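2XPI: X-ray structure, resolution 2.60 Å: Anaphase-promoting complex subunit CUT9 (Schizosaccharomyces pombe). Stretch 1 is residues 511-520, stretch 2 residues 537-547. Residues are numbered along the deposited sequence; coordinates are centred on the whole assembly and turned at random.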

ATOM      1  N   ASN A 511     -21.670 -38.431   5.911  1.00 54.90           N
ATOM      2  CA  ASN A 511     -21.369 -39.131   7.152  1.00 56.11           C
ATOM      3  C   ASN A 511     -22.652 -39.823   7.662  1.00 55.59           C
ATOM      4  O   ASN A 511     -23.681 -39.176   7.881  1.00 54.26           O
ATOM      5  CB  ASN A 511     -20.820 -38.106   8.148  1.00 58.03           C
ATOM      6  CG  ASN A 511     -20.472 -38.704   9.501  1.00 63.52           C
ATOM      7  OD1 ASN A 511     -20.249 -37.967  10.473  1.00 63.79           O
ATOM      8  ND2 ASN A 511     -20.425 -40.036   9.577  1.00 65.78           N
ATOM      9  N   GLU A 512     -22.608 -41.140   7.823  1.00 55.85           N
ATOM     10  CA  GLU A 512     -23.842 -41.874   8.115  1.00 57.98           C
ATOM     11  C   GLU A 512     -24.398 -41.630   9.529  1.00 57.22           C
ATOM     12  O   GLU A 512     -25.594 -41.792   9.770  1.00 53.03           O
ATOM     13  CB  GLU A 512     -23.657 -43.373   7.859  1.00 59.52           C
ATOM     14  N   LYS A 513     -23.525 -41.220  10.443  1.00 59.55           N
ATOM     15  CA  LYS A 513     -23.856 -41.148  11.869  1.00 60.83           C
ATOM     16  C   LYS A 513     -25.030 -40.232  12.271  1.00 57.62           C
ATOM     17  O   LYS A 513     -25.828 -40.605  13.131  1.00 59.55           O
ATOM     18  CB  LYS A 513     -22.601 -40.824  12.699  1.00 65.00           C
ATOM     19  CG  LYS A 513     -22.865 -40.732  14.197  1.00 69.16           C
ATOM     20  CD  LYS A 513     -21.660 -41.176  15.021  1.00 73.25           C
ATOM     21  CE  LYS A 513     -22.037 -41.394  16.500  1.00 75.27           C
ATOM     22  NZ  LYS A 513     -22.632 -40.170  17.125  1.00 75.00           N
ATOM     23  N   PRO A 514     -25.135 -39.032  11.675  1.00 53.29           N
ATOM     24  CA  PRO A 514     -26.239 -38.133  12.065  1.00 49.92           C
ATOM     25  C   PRO A 514     -27.635 -38.665  11.719  1.00 48.22           C
ATOM     26  O   PRO A 514     -28.606 -38.306  12.385  1.00 48.42           O
ATOM     27  CB  PRO A 514     -25.960 -36.851  11.270  1.00 47.10           C
ATOM     28  CG  PRO A 514     -24.537 -36.956  10.848  1.00 48.90           C
ATOM     29  CD  PRO A 514     -24.226 -38.404  10.700  1.00 51.46           C
ATOM     30  N   TRP A 515     -27.725 -39.501  10.691  1.00 47.81           N
ATOM     31  CA  TRP A 515     -29.003 -40.060  10.238  1.00 45.57           C
ATOM     32  C   TRP A 515     -29.604 -41.132  11.135  1.00 45.63           C
ATOM     33  O   TRP A 515     -30.609 -41.730  10.796  1.00 48.46           O
ATOM     34  CB  TRP A 515     -28.884 -40.559   8.802  1.00 45.17           C
ATOM     35  CG  TRP A 515     -28.436 -39.445   7.929  1.00 47.24           C
ATOM     36  CD1 TRP A 515     -27.200 -39.275   7.391  1.00 47.87           C
ATOM     37  CD2 TRP A 515     -29.207 -38.297   7.541  1.00 47.06           C
ATOM     38  NE1 TRP A 515     -27.157 -38.108   6.666  1.00 48.04           N
ATOM     39  CE2 TRP A 515     -28.373 -37.483   6.748  1.00 46.71           C
ATOM     40  CE3 TRP A 515     -30.525 -37.887   7.771  1.00 46.42           C
ATOM     41  CZ2 TRP A 515     -28.813 -36.280   6.180  1.00 45.12           C
ATOM     42  CZ3 TRP A 515     -30.961 -36.677   7.211  1.00 45.69           C
ATOM     43  CH2 TRP A 515     -30.104 -35.894   6.426  1.00 44.95           C
ATOM     44  N   ALA A 516     -29.006 -41.365  12.291  1.00 44.25           N
ATOM     45  CA  ALA A 516     -29.622 -42.248  13.260  1.00 43.76           C
ATOM     46  C   ALA A 516     -30.930 -41.614  13.734  1.00 45.93           C
ATOM     47  O   ALA A 516     -31.879 -42.311  14.100  1.00 49.17           O
ATOM     48  CB  ALA A 516     -28.684 -42.494  14.422  1.00 41.70           C
ATOM     49  N   ALA A 517     -30.986 -40.286  13.712  1.00 44.80           N
ATOM     50  CA  ALA A 517     -32.164 -39.582  14.187  1.00 44.84           C
ATOM     51  C   ALA A 517     -33.338 -39.791  13.234  1.00 45.81           C
ATOM     52  O   ALA A 517     -34.489 -39.904  13.664  1.00 48.00           O
ATOM     53  CB  ALA A 517     -31.869 -38.118  14.360  1.00 44.46           C
ATOM     54  N   THR A 518     -33.049 -39.853  11.939  1.00 44.11           N
ATOM     55  CA  THR A 518     -34.087 -40.138  10.952  1.00 44.82           C
ATOM     56  C   THR A 518     -34.647 -41.559  11.106  1.00 46.00           C
ATOM     57  O   THR A 518     -35.859 -41.752  11.091  1.00 47.20           O
ATOM     58  CB  THR A 518     -33.585 -39.890   9.518  1.00 44.53           C
ATOM     59  OG1 THR A 518     -33.247 -38.513   9.393  1.00 43.69           O
ATOM     60  CG2 THR A 518     -34.646 -40.214   8.493  1.00 44.49           C
ATOM     61  N   TRP A 519     -33.762 -42.539  11.273  1.00 44.99           N
ATOM     62  CA  TRP A 519     -34.174 -43.920  11.498  1.00 44.31           C
ATOM     63  C   TRP A 519     -35.062 -44.012  12.726  1.00 44.66           C
ATOM     64  O   TRP A 519     -36.149 -44.580  12.680  1.00 44.33           O
ATOM     65  CB  TRP A 519     -32.954 -44.810  11.693  1.00 43.90           C
ATOM     66  CG  TRP A 519     -32.359 -45.290  10.422  1.00 44.40           C
ATOM     67  CD1 TRP A 519     -31.162 -44.915   9.884  1.00 44.13           C
ATOM     68  CD2 TRP A 519     -32.939 -46.229   9.505  1.00 45.43           C
ATOM     69  NE1 TRP A 519     -30.955 -45.574   8.695  1.00 45.71           N
ATOM     70  CE2 TRP A 519     -32.027 -46.392   8.444  1.00 45.19           C
ATOM     71  CE3 TRP A 519     -34.135 -46.957   9.486  1.00 46.91           C
ATOM     72  CZ2 TRP A 519     -32.278 -47.247   7.364  1.00 44.68           C
ATOM     73  CZ3 TRP A 519     -34.379 -47.819   8.412  1.00 46.87           C
ATOM     74  CH2 TRP A 519     -33.453 -47.949   7.367  1.00 45.96           C
ATOM     75  N   ALA A 520     -34.596 -43.446  13.833  1.00 44.09           N
ATOM     76  CA  ALA A 520     -35.399 -43.435  15.042  1.00 41.70           C
ATOM     77  C   ALA A 520     -36.678 -42.660  14.766  1.00 45.06           C
ATOM     78  O   ALA A 520     -37.739 -43.079  15.199  1.00 47.92           O
ATOM     79  CB  ALA A 520     -34.639 -42.845  16.200  1.00 37.17           C
ATOM     80  N   ASP A 537     -37.483 -52.501  14.287  1.00 50.93           N
ATOM     81  CA  ASP A 537     -36.443 -52.578  13.292  1.00 50.43           C
ATOM     82  C   ASP A 537     -35.804 -51.206  13.018  1.00 50.30           C
ATOM     83  O   ASP A 537     -34.570 -51.103  12.911  1.00 49.43           O
ATOM     84  CB  ASP A 537     -36.958 -53.192  12.000  1.00 52.11           C
ATOM     85  CG  ASP A 537     -35.879 -53.269  10.937  1.00 56.71           C
ATOM     86  OD1 ASP A 537     -34.973 -54.130  11.079  1.00 61.77           O
ATOM     87  OD2 ASP A 537     -35.916 -52.462   9.976  1.00 54.43           O
ATOM     88  N   ALA A 538     -36.637 -50.166  12.906  1.00 48.78           N
ATOM     89  CA  ALA A 538     -36.153 -48.811  12.624  1.00 47.33           C
ATOM     90  C   ALA A 538     -35.446 -48.178  13.816  1.00 48.51           C
ATOM     91  O   ALA A 538     -34.407 -47.544  13.653  1.00 49.59           O
ATOM     92  CB  ALA A 538     -37.278 -47.918  12.152  1.00 45.46           C
ATOM     93  N   LEU A 539     -36.016 -48.342  15.008  1.00 49.00           N
ATOM     94  CA  LEU A 539     -35.419 -47.803  16.226  1.00 49.23           C
ATOM     95  C   LEU A 539     -34.047 -48.385  16.393  1.00 52.18           C
ATOM     96  O   LEU A 539     -33.141 -47.715  16.879  1.00 51.67           O
ATOM     97  CB  LEU A 539     -36.233 -48.171  17.474  1.00 49.49           C
ATOM     98  CG  LEU A 539     -37.329 -47.226  17.959  1.00 46.73           C
ATOM     99  CD1 LEU A 539     -36.892 -45.771  17.809  1.00 42.14           C
ATOM    100  CD2 LEU A 539     -38.565 -47.479  17.181  1.00 47.76           C
ATOM    101  N   ASN A 540     -33.923 -49.653  16.013  1.00 56.09           N
ATOM    102  CA  ASN A 540     -32.693 -50.409  16.160  1.00 58.67           C
ATOM    103  C   ASN A 540     -31.611 -49.851  15.273  1.00 59.01           C
ATOM    104  O   ASN A 540     -30.446 -49.751  15.669  1.00 56.33           O
ATOM    105  CB  ASN A 540     -32.916 -51.878  15.788  1.00 61.83           C
ATOM    106  CG  ASN A 540     -33.544 -52.670  16.909  1.00 65.34           C
ATOM    107  OD1 ASN A 540     -33.811 -52.131  17.980  1.00 66.36           O
ATOM    108  ND2 ASN A 540     -33.783 -53.961  16.673  1.00 67.43           N
ATOM    109  N   GLN A 541     -32.009 -49.525  14.048  1.00 60.95           N
ATOM    110  CA  GLN A 541     -31.083 -49.045  13.053  1.00 61.11           C
ATOM    111  C   GLN A 541     -30.677 -47.633  13.483  1.00 60.36           C
ATOM    112  O   GLN A 541     -29.565 -47.184  13.215  1.00 60.53           O
ATOM    113  CB  GLN A 541     -31.736 -49.086  11.672  1.00 64.50           C
ATOM    114  CG  GLN A 541     -30.874 -48.533  10.550  1.00 69.92           C
ATOM    115  CD  GLN A 541     -29.876 -49.548  10.040  1.00 74.90           C
ATOM    116  OE1 GLN A 541     -30.154 -50.753  10.061  1.00 79.22           O
ATOM    117  NE2 GLN A 541     -28.705 -49.075   9.583  1.00 72.66           N
ATOM    118  N   GLY A 542     -31.572 -46.948  14.185  1.00 60.18           N
ATOM    119  CA  GLY A 542     -31.233 -45.677  14.792  1.00 59.59           C
ATOM    120  C   GLY A 542     -30.124 -45.885  15.805  1.00 62.49           C
ATOM    121  O   GLY A 542     -29.037 -45.333  15.683  1.00 66.14           O
ATOM    122  N   LEU A 543     -30.408 -46.703  16.807  1.00 62.12           N
ATOM    123  CA  LEU A 543     -29.465 -47.048  17.864  1.00 60.92           C
ATOM    124  C   LEU A 543     -28.097 -47.425  17.328  1.00 63.29           C
ATOM    125  O   LEU A 543     -27.083 -47.120  17.938  1.00 63.15           O
ATOM    126  CB  LEU A 543     -30.035 -48.210  18.683  1.00 58.47           C
ATOM    127  CG  LEU A 543     -29.343 -48.614  19.975  1.00 57.32           C
ATOM    128  CD1 LEU A 543     -29.067 -47.418  20.864  1.00 56.48           C
ATOM    129  CD2 LEU A 543     -30.219 -49.611  20.685  1.00 57.45           C
ATOM    130  N   LEU A 544     -28.081 -48.084  16.176  1.00 67.56           N
ATOM    131  CA  LEU A 544     -26.852 -48.588  15.571  1.00 70.33           C
ATOM    132  C   LEU A 544     -25.923 -47.438  15.280  1.00 74.28           C
ATOM    133  O   LEU A 544     -24.782 -47.414  15.749  1.00 75.13           O
ATOM    134  CB  LEU A 544     -27.168 -49.310  14.259  1.00 68.13           C
ATOM    135  CG  LEU A 544     -26.562 -50.694  14.047  1.00 70.36           C
ATOM    136  CD1 LEU A 544     -27.626 -51.687  13.552  1.00 69.74           C
ATOM    137  CD2 LEU A 544     -25.348 -50.629  13.098  1.00 71.36           C
ATOM    138  N   LEU A 545     -26.444 -46.488  14.504  1.00 71.80           N
ATOM    139  CA  LEU A 545     -25.687 -45.349  13.997  1.00 74.22           C
ATOM    140  C   LEU A 545     -25.234 -44.405  15.105  1.00 79.31           C
ATOM    141  O   LEU A 545     -24.374 -43.561  14.888  1.00 79.75           O
ATOM    142  CB  LEU A 545     -26.511 -44.578  12.955  1.00 72.70           C
ATOM    143  CG  LEU A 545     -26.551 -45.040  11.494  1.00 71.34           C
ATOM    144  CD1 LEU A 545     -25.245 -45.729  11.105  1.00 70.93           C
ATOM    145  CD2 LEU A 545     -27.737 -45.947  11.216  1.00 70.96           C
ATOM    146  N   SER A 546     -25.821 -44.537  16.286  1.00 85.08           N
ATOM    147  CA  SER A 546     -25.407 -43.733  17.427  1.00 92.29           C
ATOM    148  C   SER A 546     -25.155 -44.650  18.611  1.00 99.10           C
ATOM    149  O   SER A 546     -26.095 -45.132  19.247  1.00100.93           O
ATOM    150  CB  SER A 546     -26.490 -42.725  17.790  1.00 92.89           C
ATOM    151  OG  SER A 546     -27.590 -43.381  18.406  1.00 93.65           O
ATOM    152  N   THR A 547     -23.887 -44.891  18.914  1.00103.51           N
ATOM    153  CA  THR A 547     -23.535 -45.845  19.962  1.00107.79           C
ATOM    154  C   THR A 547     -24.284 -45.640  21.284  1.00110.04           C
ATOM    155  O   THR A 547     -24.798 -46.604  21.851  1.00111.24           O
ATOM    156  CB  THR A 547     -22.015 -45.873  20.222  1.00109.49           C
ATOM    157  OG1 THR A 547     -21.368 -46.598  19.165  1.00109.69           O
ATOM    158  CG2 THR A 547     -21.715 -46.548  21.553  1.00109.81           C
TER

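Parts of two helices of one chain pack nearly antiparallel. The angle between their N-to-C directions is 164°, and their axes come within 7.2 Å. That is a close approach for two helices. It depends on small residues where the backbones meet. No hydrogen bond joins the two stretches among the atoms modelled, so the contact rests mainly on fit. It buries 559 Å², both sides summed.

The tightest point is Ala-516 against Gly-542. The CA atoms of Ala-516 and Gly-542 are 4.1 Å apart. Gly-542 has no side chain, and the opposing helix occupies the space beside it. An ideal CB on Gly-542 would lie 3.1 Å from Ala-516 O and 3.1 Å from Ala-520 N, both tight. Glycine therefore leaves a hollow in which the other backbone can lie. Ala-516 supplies a small bump in return. Its CA-to-CB bond points toward the second helix, and Ala-516 CB reaches 3.1 Å from Gly-542 O and 3.3 Å from Leu-545 CB. A methyl group is enough to fill this narrow space.

The largest bump is Trp-519. Its side chain is a knob in a hole formed by Ala-538, Gln-541, Gly-542 and Leu-545. Chi1 is -85° (m) and chi2 is 110°. The other stretch covers 111 Å² of this residue, more than of any other. Gln-541 lies over one face of the indole. Gln-541 CG is 3.2 Å from the centroid of the Trp-519 five-membered ring and 13° off the ring normal, a CH-pi contact. The t chi1 and p chi2 of Gln-541 go with this placement of its aliphatic part over the ring. Gly-542 forms part of the hole's floor: Trp-519 CB lies 3.6 Å from Gly-542 N. Ala-538 is another low part of the hole: Ala-538 CB lies 4.2 Å from Trp-519 CE3. Ala-538 CB also lies 3.6 Å from the backbone atom Trp-519 O. Leu-545 completes the hole, with Leu-545 CD2 3.8 Å from Trp-519 CD1.

Leu-545 has several neighbours. Its CB meets Ala-516, while its CD2 meets the indole. The branched side chain has chi1 near -83° (m), and 97 Å² of the residue is covered. It also borders the start of stretch 1, where Leu-545 CG is 3.8 Å from Glu-512 O. The Glu-512 side chain is not modelled beyond CB.

At the other end, the CA atoms of Ala-520 and Leu-539 pair 4.5 Å apart. The CA-to-CB bond of Leu-539 points away from stretch 1, but the end of the side chain comes nearer. Leu-539 CD1 reaches 4.0 Å from Ala-520 CB and 3.8 Å from Ala-520 O. The short side chain of Ala-520 suits this close spacing.

Lys-513 is exposed, yet its aliphatic part still packs. Lys-513 CG is 3.3 Å from Leu-545 O, and Lys-513 CE is 4.2 Å from Ser-546 CA. Ser-546 also approaches Ala-516, with Ser-546 CB 4.0 Å from Ala-516 CB.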